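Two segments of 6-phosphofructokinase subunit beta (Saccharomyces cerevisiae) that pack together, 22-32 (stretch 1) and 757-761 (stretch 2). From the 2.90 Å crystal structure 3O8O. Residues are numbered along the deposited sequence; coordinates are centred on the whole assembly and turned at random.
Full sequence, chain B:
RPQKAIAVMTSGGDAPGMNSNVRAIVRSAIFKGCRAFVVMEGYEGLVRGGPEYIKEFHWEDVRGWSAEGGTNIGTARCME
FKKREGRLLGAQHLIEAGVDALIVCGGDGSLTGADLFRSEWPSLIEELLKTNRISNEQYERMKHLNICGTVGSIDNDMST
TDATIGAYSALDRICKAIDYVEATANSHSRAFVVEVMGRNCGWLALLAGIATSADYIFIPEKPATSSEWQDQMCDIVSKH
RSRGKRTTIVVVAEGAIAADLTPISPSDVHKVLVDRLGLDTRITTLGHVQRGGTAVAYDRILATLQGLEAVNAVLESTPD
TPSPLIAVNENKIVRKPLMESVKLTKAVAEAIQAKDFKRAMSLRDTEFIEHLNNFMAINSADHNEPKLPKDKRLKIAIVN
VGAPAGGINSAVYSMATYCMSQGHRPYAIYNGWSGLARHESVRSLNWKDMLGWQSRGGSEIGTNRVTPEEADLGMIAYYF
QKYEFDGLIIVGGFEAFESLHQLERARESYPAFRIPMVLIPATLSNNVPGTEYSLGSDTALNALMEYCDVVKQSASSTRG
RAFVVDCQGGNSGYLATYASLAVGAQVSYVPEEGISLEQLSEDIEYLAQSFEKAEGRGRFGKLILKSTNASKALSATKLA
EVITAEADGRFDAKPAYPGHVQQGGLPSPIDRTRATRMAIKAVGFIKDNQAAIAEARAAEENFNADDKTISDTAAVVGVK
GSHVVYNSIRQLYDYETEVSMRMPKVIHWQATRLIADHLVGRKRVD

Stretch 1 (22-32) VRAIVRSAIFK
Stretch 2 (757-761) DHLVG

Stretch 1 is helical throughout, continuing a helix that begins earlier in the chain. Its phi values run from -51° at Arg23 to -67° at Phe31 and its psi values lie mostly between -46° and -60°, easing to -34° at Ile30 and -15° at Lys32. Regular i to i+4 bonds support the assignment, from Val26 N to Val22 O at 2.9 Å through to Lys32 N to Ser28 O at 2.9 Å. Stretch 2 is the end of another helix. Asp757 and His758 both have phi/psi of -58/-47°, Leu759 relaxes to -61/-18° and Val760 to -120/1°, and Gly761 turns to positive phi (75/32°) in a Schellman motif, a conformation that glycine favours. Register is set by two nearest CA pairs, Arg27 CA to Leu759 CA at 5.9 Å and Phe31 CA to His758 CA at 7.3 Å. The partner number therefore falls as stretch 1 advances. Together the two sides bury 347 Å², although touching residues are at least 727 positions apart in sequence.

Val22 makes no contact. Arg23, with chi1 t (-175°), chi2 between wells at -133° and chi3 t, leaves its CB sideways, but its end comes nearer: NH1 lies 4.2 Å from Leu759 CB, and Leu759 O sits over one face of the guanidinium. Ala24 offers a small apolar surface, with its CA 4.0 Å and its CB 4.2 Å from Leu759 CD2. Ile25, m and t, points away, and Val26, t, is out of reach.

Arg27 points its CB toward stretch 2 and supplies the hydrogen bond between the segments. Its m, m, t side chain, with chi4 at 72°, brings NH1 to 2.7 Å from Leu759 O; the N-H...O angle of 136° shows a short but bent bond. The acceptor lies at the guanidinium edge, near its plane, where the N-H groups point. NE and NH2 are satisfied elsewhere in the structure. The aliphatic part also packs, with Arg27 CB 3.8 Å from Leu759 CD2.

Ser28, chi1 m, turns its hydroxyl back onto its own helix, OG donating to Ala24 O at 2.7 Å, while OG also lies 4.2 Å from Leu759 CD2. Thus Arg23, Ala24, Arg27 and Ser28 form the hole that receives Leu759 as a knob. Leu759, m and t (-79°, 172°), starts sideways at CB but brings its end nearer, and 113 Å² of the residue is covered by stretch 1.

Ala29 and Ile30 are out of reach. Phe31, t with chi2 71°, has its CB directed toward stretch 2, where its ring meets that of His758, itself m with chi2 169°. Their rings form an offset stack, with centroids 4.4 Å apart and planes at 24°; the closest atoms are Phe31 CZ and His758 CG at 3.4 Å. A CH-pi contact adds to it, placing His758 CB 4.0 Å from the centroid of the Phe31 ring and 17° off its normal. Lys32, modelled without side-chain atoms, makes no contact.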

# COMPACT_ATOMS: atom_id res chain seq x y z
N VAL B 22 -34.06 2.45 -27.19
CA VAL B 22 -33.85 1.53 -28.28
C VAL B 22 -32.88 0.43 -27.83
O VAL B 22 -33.17 -0.76 -27.96
CB VAL B 22 -33.28 2.27 -29.50
CG1 VAL B 22 -32.84 1.30 -30.56
CG2 VAL B 22 -34.32 3.18 -30.07
N ARG B 23 -31.75 0.83 -27.26
CA ARG B 23 -30.74 -0.12 -26.81
C ARG B 23 -31.27 -1.22 -25.91
O ARG B 23 -30.99 -2.39 -26.14
CB ARG B 23 -29.64 0.62 -26.08
CG ARG B 23 -28.48 -0.26 -25.68
CD ARG B 23 -28.09 -0.01 -24.23
NE ARG B 23 -26.78 -0.57 -23.97
CZ ARG B 23 -26.39 -1.07 -22.81
NH1 ARG B 23 -27.21 -1.07 -21.77
NH2 ARG B 23 -25.16 -1.57 -22.70
N ALA B 24 -32.01 -0.86 -24.88
CA ALA B 24 -32.54 -1.86 -23.97
C ALA B 24 -33.53 -2.76 -24.70
O ALA B 24 -33.45 -3.98 -24.58
CB ALA B 24 -33.22 -1.20 -22.77
N ILE B 25 -34.44 -2.16 -25.47
CA ILE B 25 -35.43 -2.92 -26.23
C ILE B 25 -34.78 -3.97 -27.13
O ILE B 25 -35.17 -5.13 -27.12
CB ILE B 25 -36.29 -2.00 -27.10
CG1 ILE B 25 -37.25 -1.21 -26.20
CG2 ILE B 25 -37.06 -2.83 -28.12
CD1 ILE B 25 -38.01 -0.10 -26.88
N VAL B 26 -33.78 -3.57 -27.90
CA VAL B 26 -33.08 -4.50 -28.77
C VAL B 26 -32.44 -5.61 -27.95
O VAL B 26 -32.59 -6.77 -28.29
CB VAL B 26 -31.98 -3.80 -29.59
CG1 VAL B 26 -31.20 -4.82 -30.40
CG2 VAL B 26 -32.59 -2.76 -30.51
N ARG B 27 -31.73 -5.25 -26.88
CA ARG B 27 -31.06 -6.25 -26.03
C ARG B 27 -32.05 -7.15 -25.32
O ARG B 27 -31.90 -8.38 -25.32
CB ARG B 27 -30.16 -5.58 -24.98
CG ARG B 27 -28.93 -4.86 -25.53
CD ARG B 27 -27.92 -5.83 -25.99
NE ARG B 27 -26.77 -5.21 -26.65
CZ ARG B 27 -25.83 -4.50 -26.04
NH1 ARG B 27 -25.88 -4.30 -24.74
NH2 ARG B 27 -24.81 -4.00 -26.74
N SER B 28 -33.05 -6.54 -24.69
CA SER B 28 -34.08 -7.27 -23.97
C SER B 28 -34.71 -8.31 -24.89
O SER B 28 -34.88 -9.47 -24.52
CB SER B 28 -35.16 -6.31 -23.47
OG SER B 28 -34.64 -5.31 -22.61
N ALA B 29 -35.06 -7.88 -26.09
CA ALA B 29 -35.63 -8.78 -27.06
C ALA B 29 -34.67 -9.95 -27.29
O ALA B 29 -35.02 -11.10 -27.04
CB ALA B 29 -35.92 -8.04 -28.38
N ILE B 30 -33.45 -9.65 -27.75
CA ILE B 30 -32.46 -10.69 -28.04
C ILE B 30 -32.24 -11.60 -26.86
O ILE B 30 -31.98 -12.80 -27.04
CB ILE B 30 -31.09 -10.13 -28.44
CG1 ILE B 30 -31.23 -9.24 -29.68
CG2 ILE B 30 -30.14 -11.28 -28.76
CD1 ILE B 30 -29.89 -8.80 -30.31
N PHE B 31 -32.33 -11.03 -25.67
CA PHE B 31 -32.15 -11.80 -24.44
C PHE B 31 -33.28 -12.82 -24.29
O PHE B 31 -33.03 -13.99 -24.00
CB PHE B 31 -32.14 -10.87 -23.24
CG PHE B 31 -31.83 -11.56 -21.94
CD1 PHE B 31 -30.54 -12.04 -21.67
CD2 PHE B 31 -32.83 -11.73 -20.97
CE1 PHE B 31 -30.26 -12.67 -20.46
CE2 PHE B 31 -32.56 -12.36 -19.76
CZ PHE B 31 -31.27 -12.83 -19.50
N LYS B 32 -34.52 -12.36 -24.48
CA LYS B 32 -35.72 -13.20 -24.39
C LYS B 32 -35.76 -14.27 -25.48
O LYS B 32 -36.55 -15.21 -25.39
N ASP B 757 -26.65 -6.94 -15.56
CA ASP B 757 -25.89 -8.03 -16.14
C ASP B 757 -26.51 -8.49 -17.47
O ASP B 757 -25.81 -8.67 -18.48
CB ASP B 757 -25.81 -9.24 -15.18
CG ASP B 757 -24.75 -9.09 -14.11
OD1 ASP B 757 -23.64 -8.63 -14.43
OD2 ASP B 757 -25.01 -9.45 -12.95
N HIS B 758 -27.83 -8.68 -17.45
CA HIS B 758 -28.53 -9.18 -18.62
C HIS B 758 -28.33 -8.32 -19.84
O HIS B 758 -28.02 -8.82 -20.93
CB HIS B 758 -30.01 -9.32 -18.32
CG HIS B 758 -30.32 -10.36 -17.29
ND1 HIS B 758 -31.56 -10.49 -16.71
CD2 HIS B 758 -29.55 -11.34 -16.75
CE1 HIS B 758 -31.54 -11.51 -15.86
NE2 HIS B 758 -30.33 -12.04 -15.86
N LEU B 759 -28.48 -7.02 -19.65
CA LEU B 759 -28.35 -6.06 -20.74
C LEU B 759 -26.99 -6.06 -21.38
O LEU B 759 -26.80 -5.57 -22.49
CB LEU B 759 -28.66 -4.67 -20.22
CG LEU B 759 -30.13 -4.36 -20.08
CD1 LEU B 759 -30.35 -3.04 -19.38
CD2 LEU B 759 -30.72 -4.33 -21.47
N VAL B 760 -26.01 -6.62 -20.68
CA VAL B 760 -24.68 -6.59 -21.21
C VAL B 760 -24.14 -8.01 -21.40
O VAL B 760 -23.00 -8.19 -21.85
CB VAL B 760 -23.82 -5.75 -20.27
CG1 VAL B 760 -23.77 -6.41 -18.93
CG2 VAL B 760 -22.46 -5.53 -20.86
N GLY B 761 -24.98 -8.99 -21.08
CA GLY B 761 -24.65 -10.41 -21.24
C GLY B 761 -23.67 -11.07 -20.26
O GLY B 761 -22.92 -12.00 -20.63